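Local coordinates for thioredoxin domain-containing protein (Sinorhizobium meliloti, PDB 3U5R), which is of unknown function but probably acts as an antioxidant oxidoreductase of the thioredoxin-fold AhpC/TSA family, at residues 59-65 against 92-98; 37-41 against 52-56; 32-38 against 150-156. All blocks are in the same frame, centred on the assembly; numbering follows the deposited sequence.

The three contacts run from the centre of a thioredoxin-like fold to its rim. Contact 1 joins the neighbouring parallel strands of the central sheet, contact 2 packs the loop 37-41 on the turn 52-56, and contact 3 ties the same loop to the hairpin turn 150-156; contacts 2 and 3 share R37 and A38. The centres of the three contacts lie about 10 to 12 Å from one another. L53 CD2 of contact 2 meets L62 CD2 of contact 1 at 3.5 Å, while R154 NH2 of contact 3 reaches S59 O at 2.7 Å. Y150 N also lies 2.8 Å from L62 O across the sheet, so contact 1 touches both of the others.

Contact 1 of 3, residues 59-65 against 92-98; sequences SPALLVA and GLAVVAI
Strands 61-65 and 93-98 run parallel, 4.6 Å apart at their closest and with a 16° angle between their directions, and six N-H...O bonds from A61 N to G92 O through I98 N to A65 O pair them in register. The bond from V96 N to L63 O is the shortest, at 2.7 Å, with its donor almost in line with the carbonyl. Helix 78-88 lies in the connection between the strands, a beta-alpha-beta crossover of the thioredoxin fold. On one face V64 and V96 lie side by side, V64 CG2 3.6 Å from V96 CG1. The latter methyl sits between its own backbone N and carbonyl carbon (chi1 47°), which brings it to 3.3 Å from L63 O. Farther along, V64 CG1 meets I98 CD1, and at the other end L62 CD1 rests on the A94 methyl. The opposite face carries A61, L63, L93 and V95, with L93 CD1 3.7 Å from A61 CB; helices 78-88 and 176-186 pack against this side. At the entrance to the first strand, P60 CD approaches G92 O to 3.2 Å, its ring lying against the glycine backbone. With a glycine in place of P60 the ring would be gone, which would probably open a gap beside G92 and let the chain before A61 turn more freely. The backbone groups facing across the pair bond to one another and others pair with flanking strands, while both faces present almost purely aliphatic surfaces, as suits a buried central sheet.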
loop_
_atom_site.group_PDB
_atom_site.type_symbol
_atom_site.label_atom_id
_atom_site.label_comp_id
_atom_site.label_asym_id
_atom_site.label_seq_id
_atom_site.Cartn_x
_atom_site.Cartn_y
_atom_site.Cartn_z
ATOM N N SER A 59 -5.568 15.571 1.219
ATOM C CA SER A 59 -4.606 15.196 0.201
ATOM C C SER A 59 -5.341 14.802 -1.073
ATOM O O SER A 59 -6.155 13.884 -1.041
ATOM C CB SER A 59 -3.726 14.030 0.654
ATOM O OG SER A 59 -3.038 14.371 1.848
ATOM N N PRO A 60 -5.066 15.483 -2.212
ATOM C CA PRO A 60 -5.773 15.117 -3.470
ATOM C C PRO A 60 -5.465 13.701 -3.929
ATOM O O PRO A 60 -6.348 13.037 -4.527
ATOM C CB PRO A 60 -5.280 16.173 -4.495
ATOM C CG PRO A 60 -3.901 16.705 -3.837
ATOM C CD PRO A 60 -4.210 16.674 -2.357
ATOM N N ALA A 61 -4.261 13.163 -3.643
ATOM C CA ALA A 61 -4.039 11.745 -3.964
ATOM C C ALA A 61 -3.865 10.905 -2.719
ATOM O O ALA A 61 -3.172 11.337 -1.756
ATOM C CB ALA A 61 -2.782 11.542 -4.925
ATOM N N LEU A 62 -4.394 9.665 -2.744
ATOM C CA LEU A 62 -4.277 8.790 -1.589
ATOM C C LEU A 62 -3.872 7.402 -2.053
ATOM O O LEU A 62 -4.566 6.776 -2.911
ATOM C CB LEU A 62 -5.587 8.731 -0.758
ATOM C CG LEU A 62 -5.640 7.542 0.229
ATOM C CD1 LEU A 62 -4.756 7.889 1.463
ATOM C CD2 LEU A 62 -7.078 7.251 0.721
ATOM N N LEU A 63 -2.723 6.929 -1.539
ATOM C CA LEU A 63 -2.275 5.585 -1.812
ATOM C C LEU A 63 -2.574 4.678 -0.596
ATOM O O LEU A 63 -2.136 4.992 0.532
ATOM C CB LEU A 63 -0.781 5.565 -2.142
ATOM C CG LEU A 63 -0.159 4.187 -2.383
ATOM C CD1 LEU A 63 -0.786 3.521 -3.598
ATOM C CD2 LEU A 63 1.349 4.298 -2.545
ATOM N N VAL A 64 -3.258 3.542 -0.818
ATOM C CA VAL A 64 -3.488 2.581 0.229
ATOM C C VAL A 64 -2.672 1.371 -0.190
ATOM O O VAL A 64 -2.867 0.842 -1.308
ATOM C CB VAL A 64 -4.959 2.196 0.364
ATOM C CG1 VAL A 64 -5.128 1.121 1.510
ATOM C CG2 VAL A 64 -5.813 3.440 0.659
ATOM N N ALA A 65 -1.749 0.914 0.682
ATOM C CA ALA A 65 -0.792 -0.116 0.288
ATOM C C ALA A 65 -0.824 -1.228 1.244
ATOM O O ALA A 65 -0.585 -1.007 2.461
ATOM C CB ALA A 65 0.693 0.532 0.245
ATOM N N GLY A 92 0.965 16.574 -2.079
ATOM C CA GLY A 92 -0.454 16.313 -2.092
ATOM C C GLY A 92 -0.764 14.820 -2.098
ATOM O O GLY A 92 -1.919 14.465 -2.129
ATOM N N LEU A 93 0.255 13.957 -1.951
ATOM C CA LEU A 93 0.004 12.526 -1.784
ATOM C C LEU A 93 -0.028 12.119 -0.292
ATOM O O LEU A 93 0.910 12.457 0.447
ATOM C CB LEU A 93 1.108 11.747 -2.476
ATOM C CG LEU A 93 1.005 10.270 -2.219
ATOM C CD1 LEU A 93 -0.133 9.730 -3.109
ATOM C CD2 LEU A 93 2.312 9.637 -2.567
ATOM N N ALA A 94 -1.095 11.446 0.137
ATOM C CA ALA A 94 -1.136 10.740 1.395
ATOM C C ALA A 94 -0.870 9.266 1.130
ATOM O O ALA A 94 -1.414 8.702 0.180
ATOM C CB ALA A 94 -2.507 10.906 2.068
ATOM N N VAL A 95 -0.046 8.633 1.957
ATOM C CA VAL A 95 0.186 7.185 1.859
ATOM C C VAL A 95 -0.260 6.542 3.111
ATOM O O VAL A 95 0.055 7.001 4.232
ATOM C CB VAL A 95 1.692 6.819 1.612
ATOM C CG1 VAL A 95 1.929 5.298 1.666
ATOM C CG2 VAL A 95 2.197 7.397 0.246
ATOM N N VAL A 96 -1.031 5.452 2.987
ATOM C CA VAL A 96 -1.361 4.662 4.187
ATOM C C VAL A 96 -0.988 3.267 3.893
ATOM O O VAL A 96 -1.522 2.713 2.902
ATOM C CB VAL A 96 -2.852 4.749 4.563
ATOM C CG1 VAL A 96 -3.724 4.526 3.338
ATOM C CG2 VAL A 96 -3.186 3.742 5.655
ATOM N N ALA A 97 -0.167 2.654 4.759
ATOM C CA ALA A 97 0.154 1.251 4.622
ATOM C C ALA A 97 -0.555 0.387 5.625
ATOM O O ALA A 97 -0.732 0.809 6.749
ATOM C CB ALA A 97 1.703 1.037 4.759
ATOM N N ILE A 98 -0.893 -0.850 5.263
ATOM C CA ILE A 98 -1.720 -1.701 6.116
ATOM C C ILE A 98 -1.115 -3.124 6.106
ATOM O O ILE A 98 -0.794 -3.656 5.054
ATOM C CB ILE A 98 -3.196 -1.777 5.610
ATOM C CG1 ILE A 98 -3.851 -0.386 5.701
ATOM C CG2 ILE A 98 -4.011 -2.811 6.463
ATOM C CD1 ILE A 98 -5.208 -0.293 4.917
#

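Contact 2 of 3, residues 37-41 against 52-56; sequences RAADF and TLAEF
D40 and L53 meet just beyond the open end of the beta hairpin formed by strands 43-44 and 50-51, where the chain enters the short 3-10 segment 53-55 of this thioredoxin-like fold. D40 OD1 accepts the backbone N-H of L53 at 3.0 Å on its syn side, and its own neighbour F41 N on the anti side; the two donors reach the oxygen from opposite faces of the carboxylate plane, which should restrict its rotation. The second oxygen, D40 OD2, takes a hydrogen from a water at 2.7 Å, and that water accepts from A54 N. A carboxylate so placed, beside N-H groups at the start of the 3-10 segment, is probably favoured in its charged form. L53 slides past D40 in the opposite direction and divides its methyls: CD1 lies near A38 O and D40 CA, whereas CD2 touches F41 CE2 at 3.8 Å, the two side chains crossing at about a right angle. With its CG held between backbone N and carbonyl carbon (chi1 49°), F41 turns one ring face to L53 N and its edge to F56 CE2. Farther out, V135 and Y139 of helix 134-139 also pack on F41, and L62 lies against L53 and F56. The turn itself is braced by E55, whose OE1 accepts both T52 N and T52 OG1, each at 2.7 Å.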
loop_
_atom_site.group_PDB
_atom_site.type_symbol
_atom_site.label_atom_id
_atom_site.label_comp_id
_atom_site.label_asym_id
_atom_site.label_seq_id
_atom_site.Cartn_x
_atom_site.Cartn_y
_atom_site.Cartn_z
ATOM N N ARG A 37 -14.872 3.191 -5.402
ATOM C CA ARG A 37 -14.593 4.068 -4.232
ATOM C C ARG A 37 -13.675 3.374 -3.193
ATOM O O ARG A 37 -13.750 2.167 -3.016
ATOM C CB ARG A 37 -15.904 4.376 -3.537
ATOM C CG ARG A 37 -16.658 5.459 -4.205
ATOM C CD ARG A 37 -17.105 6.417 -3.097
ATOM N NE ARG A 37 -15.997 7.276 -2.631
ATOM C CZ ARG A 37 -16.111 8.599 -2.507
ATOM N NH1 ARG A 37 -17.279 9.209 -2.808
ATOM N NH2 ARG A 37 -15.080 9.321 -2.076
ATOM N N ALA A 38 -12.801 4.142 -2.556
ATOM C CA ALA A 38 -11.963 3.668 -1.466
ATOM C C ALA A 38 -12.901 3.335 -0.290
ATOM O O ALA A 38 -13.759 4.142 0.066
ATOM C CB ALA A 38 -11.035 4.811 -1.056
ATOM N N ALA A 39 -12.769 2.147 0.282
ATOM C CA ALA A 39 -13.630 1.763 1.373
ATOM C C ALA A 39 -13.090 2.453 2.630
ATOM O O ALA A 39 -11.853 2.645 2.778
ATOM C CB ALA A 39 -13.568 0.258 1.555
ATOM N N ASP A 40 -13.999 2.808 3.535
ATOM C CA ASP A 40 -13.601 3.489 4.741
ATOM C C ASP A 40 -13.060 2.460 5.738
ATOM O O ASP A 40 -13.306 1.255 5.595
ATOM C CB ASP A 40 -14.714 4.324 5.362
ATOM C CG ASP A 40 -14.136 5.541 6.210
ATOM O OD1 ASP A 40 -12.919 5.613 6.568
ATOM O OD2 ASP A 40 -14.928 6.454 6.488
ATOM N N PHE A 41 -12.250 2.897 6.699
ATOM C CA PHE A 41 -11.721 1.930 7.680
ATOM C C PHE A 41 -11.472 2.714 8.949
ATOM O O PHE A 41 -11.504 3.955 8.947
ATOM C CB PHE A 41 -10.368 1.349 7.187
ATOM C CG PHE A 41 -9.367 2.434 6.730
ATOM C CD1 PHE A 41 -8.580 3.116 7.646
ATOM C CD2 PHE A 41 -9.255 2.770 5.388
ATOM C CE1 PHE A 41 -7.666 4.109 7.226
ATOM C CE2 PHE A 41 -8.386 3.779 4.947
ATOM C CZ PHE A 41 -7.579 4.460 5.892
ATOM N N THR A 52 -8.749 6.955 9.895
ATOM C CA THR A 52 -9.848 6.651 9.001
ATOM C C THR A 52 -9.557 7.440 7.713
ATOM O O THR A 52 -8.638 8.272 7.708
ATOM C CB THR A 52 -11.193 7.116 9.597
ATOM O OG1 THR A 52 -11.284 8.550 9.554
ATOM C CG2 THR A 52 -11.317 6.690 11.042
ATOM N N LEU A 53 -10.333 7.219 6.638
ATOM C CA LEU A 53 -10.243 8.118 5.450
ATOM C C LEU A 53 -10.305 9.611 5.733
ATOM O O LEU A 53 -9.628 10.400 5.051
ATOM C CB LEU A 53 -11.263 7.781 4.367
ATOM C CG LEU A 53 -11.194 6.505 3.552
ATOM C CD1 LEU A 53 -12.472 6.408 2.709
ATOM C CD2 LEU A 53 -9.912 6.434 2.670
ATOM N N ALA A 54 -11.084 10.022 6.741
ATOM C CA ALA A 54 -11.230 11.451 7.020
ATOM C C ALA A 54 -9.889 12.049 7.424
ATOM O O ALA A 54 -9.716 13.255 7.280
ATOM C CB ALA A 54 -12.267 11.747 8.153
ATOM N N GLU A 55 -8.958 11.244 7.928
ATOM C CA GLU A 55 -7.667 11.819 8.323
ATOM C C GLU A 55 -6.807 12.214 7.125
ATOM O O GLU A 55 -5.785 12.950 7.261
ATOM C CB GLU A 55 -6.889 10.809 9.220
ATOM C CG GLU A 55 -7.229 10.981 10.681
ATOM C CD GLU A 55 -8.711 10.630 11.022
ATOM O OE1 GLU A 55 -9.110 9.454 10.942
ATOM O OE2 GLU A 55 -9.484 11.542 11.358
ATOM N N PHE A 56 -7.179 11.739 5.940
ATOM C CA PHE A 56 -6.363 12.061 4.745
ATOM C C PHE A 56 -7.091 12.955 3.800
ATOM O O PHE A 56 -6.655 13.131 2.663
ATOM C CB PHE A 56 -5.951 10.743 4.077
ATOM C CG PHE A 56 -5.242 9.815 5.040
ATOM C CD1 PHE A 56 -3.893 10.065 5.405
ATOM C CD2 PHE A 56 -5.902 8.769 5.615
ATOM C CE1 PHE A 56 -3.244 9.260 6.346
ATOM C CE2 PHE A 56 -5.268 7.943 6.594
ATOM C CZ PHE A 56 -3.921 8.224 6.947
HETATM O O HOH W 1 -13.558 8.668 7.351
#

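Contact 3 of 3, residues 32-38 against 150-156; sequences ITLGTRA and YDRERRL
The Y150 ring turns a face to A38, at the foot of the hairpin turn that links strands 146-150 and 156-160, where the loop 32-38 runs alongside. A38 CB stands 3.6 Å from the ring centroid and only 10° off the normal, a CH-pi contact over the centre of the face, while T36 O approaches the ring edge. Three backbone bonds, around a single bridge between R37 and R155, tie the loop to the turn: G35 N to L156 O, L156 N to T36 O, and the longer A38 N to R154 O at 3.2 Å. On the outer side R37 crosses R155 obliquely, their guanidinium planes 34° apart, with R155 NE 3.7 Å above the R37 guanidinium plane, displaced toward its rim. Bends at chi2 and chi3 (77° at the latter) fold R37 back over the turn, next to R154 CB. R37 NH1 comes to 3.7 Å from R155 NH2, and E153 O, which accepts R155 NE and lies over the R37 guanidinium face, probably offsets some of the repulsion. L156 lies across both I32 and L34 at about right angles, its CD2 3.7 Å from I32 CG2. R154 directs its guanidinium away, to S59 O and D151 O. Beside the ring, a water 2.6 Å from Y150 OH donates to R37 O at 3.3 Å.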
loop_
_atom_site.group_PDB
_atom_site.type_symbol
_atom_site.label_atom_id
_atom_site.label_comp_id
_atom_site.label_asym_id
_atom_site.label_seq_id
_atom_site.Cartn_x
_atom_site.Cartn_y
_atom_site.Cartn_z
ATOM N N ILE A 32 -9.501 -5.260 -10.159
ATOM C CA ILE A 32 -10.476 -4.466 -9.469
ATOM C C ILE A 32 -10.821 -3.399 -10.462
ATOM O O ILE A 32 -9.931 -2.798 -11.101
ATOM C CB ILE A 32 -9.856 -3.820 -8.200
ATOM C CG1 ILE A 32 -9.241 -4.902 -7.273
ATOM C CG2 ILE A 32 -10.892 -2.940 -7.499
ATOM C CD1 ILE A 32 -10.261 -5.602 -6.343
ATOM N N THR A 33 -12.098 -3.112 -10.581
ATOM C CA THR A 33 -12.537 -2.185 -11.592
ATOM C C THR A 33 -12.091 -0.766 -11.269
ATOM O O THR A 33 -12.356 -0.296 -10.169
ATOM C CB THR A 33 -14.092 -2.299 -11.705
ATOM O OG1 THR A 33 -14.320 -3.637 -12.182
ATOM C CG2 THR A 33 -14.608 -1.288 -12.741
ATOM N N LEU A 34 -11.455 -0.076 -12.221
ATOM C CA LEU A 34 -11.138 1.336 -11.979
ATOM C C LEU A 34 -12.405 2.176 -11.707
ATOM O O LEU A 34 -13.460 1.939 -12.357
ATOM C CB LEU A 34 -10.327 1.951 -13.148
ATOM C CG LEU A 34 -8.946 1.322 -13.372
ATOM C CD1 LEU A 34 -8.212 2.029 -14.584
ATOM C CD2 LEU A 34 -8.108 1.403 -12.036
ATOM N N GLY A 35 -12.291 3.146 -10.779
ATOM C CA GLY A 35 -13.413 3.982 -10.395
ATOM C C GLY A 35 -14.005 3.583 -9.069
ATOM O O GLY A 35 -14.730 4.367 -8.457
ATOM N N THR A 36 -13.696 2.373 -8.601
ATOM C CA THR A 36 -14.290 1.889 -7.390
ATOM C C THR A 36 -13.921 2.882 -6.273
ATOM O O THR A 36 -12.762 3.371 -6.203
ATOM C CB THR A 36 -13.737 0.449 -7.074
ATOM O OG1 THR A 36 -14.090 -0.392 -8.181
ATOM C CG2 THR A 36 -14.341 -0.126 -5.790
ATOM N N ARG A 37 -14.872 3.191 -5.402
ATOM C CA ARG A 37 -14.593 4.068 -4.232
ATOM C C ARG A 37 -13.675 3.374 -3.193
ATOM O O ARG A 37 -13.750 2.167 -3.016
ATOM C CB ARG A 37 -15.904 4.376 -3.537
ATOM C CG ARG A 37 -16.658 5.459 -4.205
ATOM C CD ARG A 37 -17.105 6.417 -3.097
ATOM N NE ARG A 37 -15.997 7.276 -2.631
ATOM C CZ ARG A 37 -16.111 8.599 -2.507
ATOM N NH1 ARG A 37 -17.279 9.209 -2.808
ATOM N NH2 ARG A 37 -15.080 9.321 -2.076
ATOM N N ALA A 38 -12.801 4.142 -2.556
ATOM C CA ALA A 38 -11.963 3.668 -1.466
ATOM C C ALA A 38 -12.901 3.335 -0.290
ATOM O O ALA A 38 -13.759 4.142 0.066
ATOM C CB ALA A 38 -11.035 4.811 -1.056
ATOM N N TYR A 150 -5.972 6.403 -5.281
ATOM C CA TYR A 150 -7.231 7.138 -5.419
ATOM C C TYR A 150 -6.985 8.617 -5.708
ATOM O O TYR A 150 -6.009 9.207 -5.211
ATOM C CB TYR A 150 -8.047 7.023 -4.140
ATOM C CG TYR A 150 -8.348 5.579 -3.873
ATOM C CD1 TYR A 150 -9.458 4.965 -4.471
ATOM C CD2 TYR A 150 -7.480 4.804 -3.058
ATOM C CE1 TYR A 150 -9.744 3.624 -4.228
ATOM C CE2 TYR A 150 -7.717 3.408 -2.862
ATOM C CZ TYR A 150 -8.857 2.853 -3.455
ATOM O OH TYR A 150 -9.105 1.498 -3.291
ATOM N N ASP A 151 -7.938 9.236 -6.409
ATOM C CA ASP A 151 -7.903 10.665 -6.687
ATOM C C ASP A 151 -8.647 11.442 -5.669
ATOM O O ASP A 151 -9.020 10.923 -4.596
ATOM C CB ASP A 151 -8.395 10.934 -8.132
ATOM C CG ASP A 151 -9.909 10.582 -8.309
ATOM O OD1 ASP A 151 -10.625 10.331 -7.297
ATOM O OD2 ASP A 151 -10.349 10.567 -9.457
ATOM N N ARG A 152 -8.898 12.689 -6.003
ATOM C CA ARG A 152 -9.484 13.696 -5.112
ATOM C C ARG A 152 -10.880 13.236 -4.617
ATOM O O ARG A 152 -11.255 13.509 -3.476
ATOM C CB ARG A 152 -9.646 15.065 -5.831
ATOM C CG ARG A 152 -8.331 15.794 -6.348
ATOM C CD ARG A 152 -8.368 17.380 -6.173
ATOM N NE ARG A 152 -8.576 17.685 -4.726
ATOM C CZ ARG A 152 -7.869 18.549 -3.988
ATOM N NH1 ARG A 152 -6.918 19.286 -4.548
ATOM N NH2 ARG A 152 -8.122 18.670 -2.683
ATOM N N GLU A 153 -11.620 12.509 -5.454
ATOM C CA GLU A 153 -12.939 12.033 -5.003
ATOM C C GLU A 153 -12.863 10.602 -4.629
ATOM O O GLU A 153 -13.864 9.923 -4.561
ATOM C CB GLU A 153 -13.990 12.278 -6.112
ATOM C CG GLU A 153 -14.040 13.778 -6.457
ATOM C CD GLU A 153 -14.791 14.619 -5.403
ATOM O OE1 GLU A 153 -15.314 14.060 -4.387
ATOM O OE2 GLU A 153 -14.896 15.858 -5.628
ATOM N N ARG A 154 -11.636 10.132 -4.324
ATOM C CA ARG A 154 -11.420 8.815 -3.784
ATOM C C ARG A 154 -11.994 7.762 -4.675
ATOM O O ARG A 154 -12.588 6.822 -4.211
ATOM C CB ARG A 154 -11.892 8.699 -2.338
ATOM C CG ARG A 154 -11.110 9.691 -1.406
ATOM C CD ARG A 154 -9.572 9.444 -1.439
ATOM N NE ARG A 154 -8.902 10.311 -0.464
ATOM C CZ ARG A 154 -8.091 11.335 -0.745
ATOM N NH1 ARG A 154 -7.699 11.619 -2.010
ATOM N NH2 ARG A 154 -7.568 12.025 0.280
ATOM N N ARG A 155 -11.793 7.928 -5.984
ATOM C CA ARG A 155 -12.104 6.872 -6.921
ATOM C C ARG A 155 -10.799 6.200 -7.372
ATOM O O ARG A 155 -9.802 6.912 -7.619
ATOM C CB ARG A 155 -12.809 7.418 -8.164
ATOM C CG ARG A 155 -13.948 8.385 -7.827
ATOM C CD ARG A 155 -15.000 7.755 -6.834
ATOM N NE ARG A 155 -15.930 8.809 -6.348
ATOM C CZ ARG A 155 -17.159 9.100 -6.861
ATOM N NH1 ARG A 155 -17.720 8.377 -7.879
ATOM N NH2 ARG A 155 -17.860 10.136 -6.335
ATOM N N LEU A 156 -10.832 4.878 -7.545
ATOM C CA LEU A 156 -9.580 4.150 -7.871
ATOM C C LEU A 156 -9.070 4.492 -9.263
ATOM O O LEU A 156 -9.797 4.338 -10.257
ATOM C CB LEU A 156 -9.791 2.640 -7.772
ATOM C CG LEU A 156 -8.578 1.704 -8.008
ATOM C CD1 LEU A 156 -7.555 1.815 -6.867
ATOM C CD2 LEU A 156 -9.075 0.232 -8.105
HETATM O O HOH W 2 -16.599 6.431 -9.872
HETATM O O HOH W 3 -11.278 0.515 -4.379
#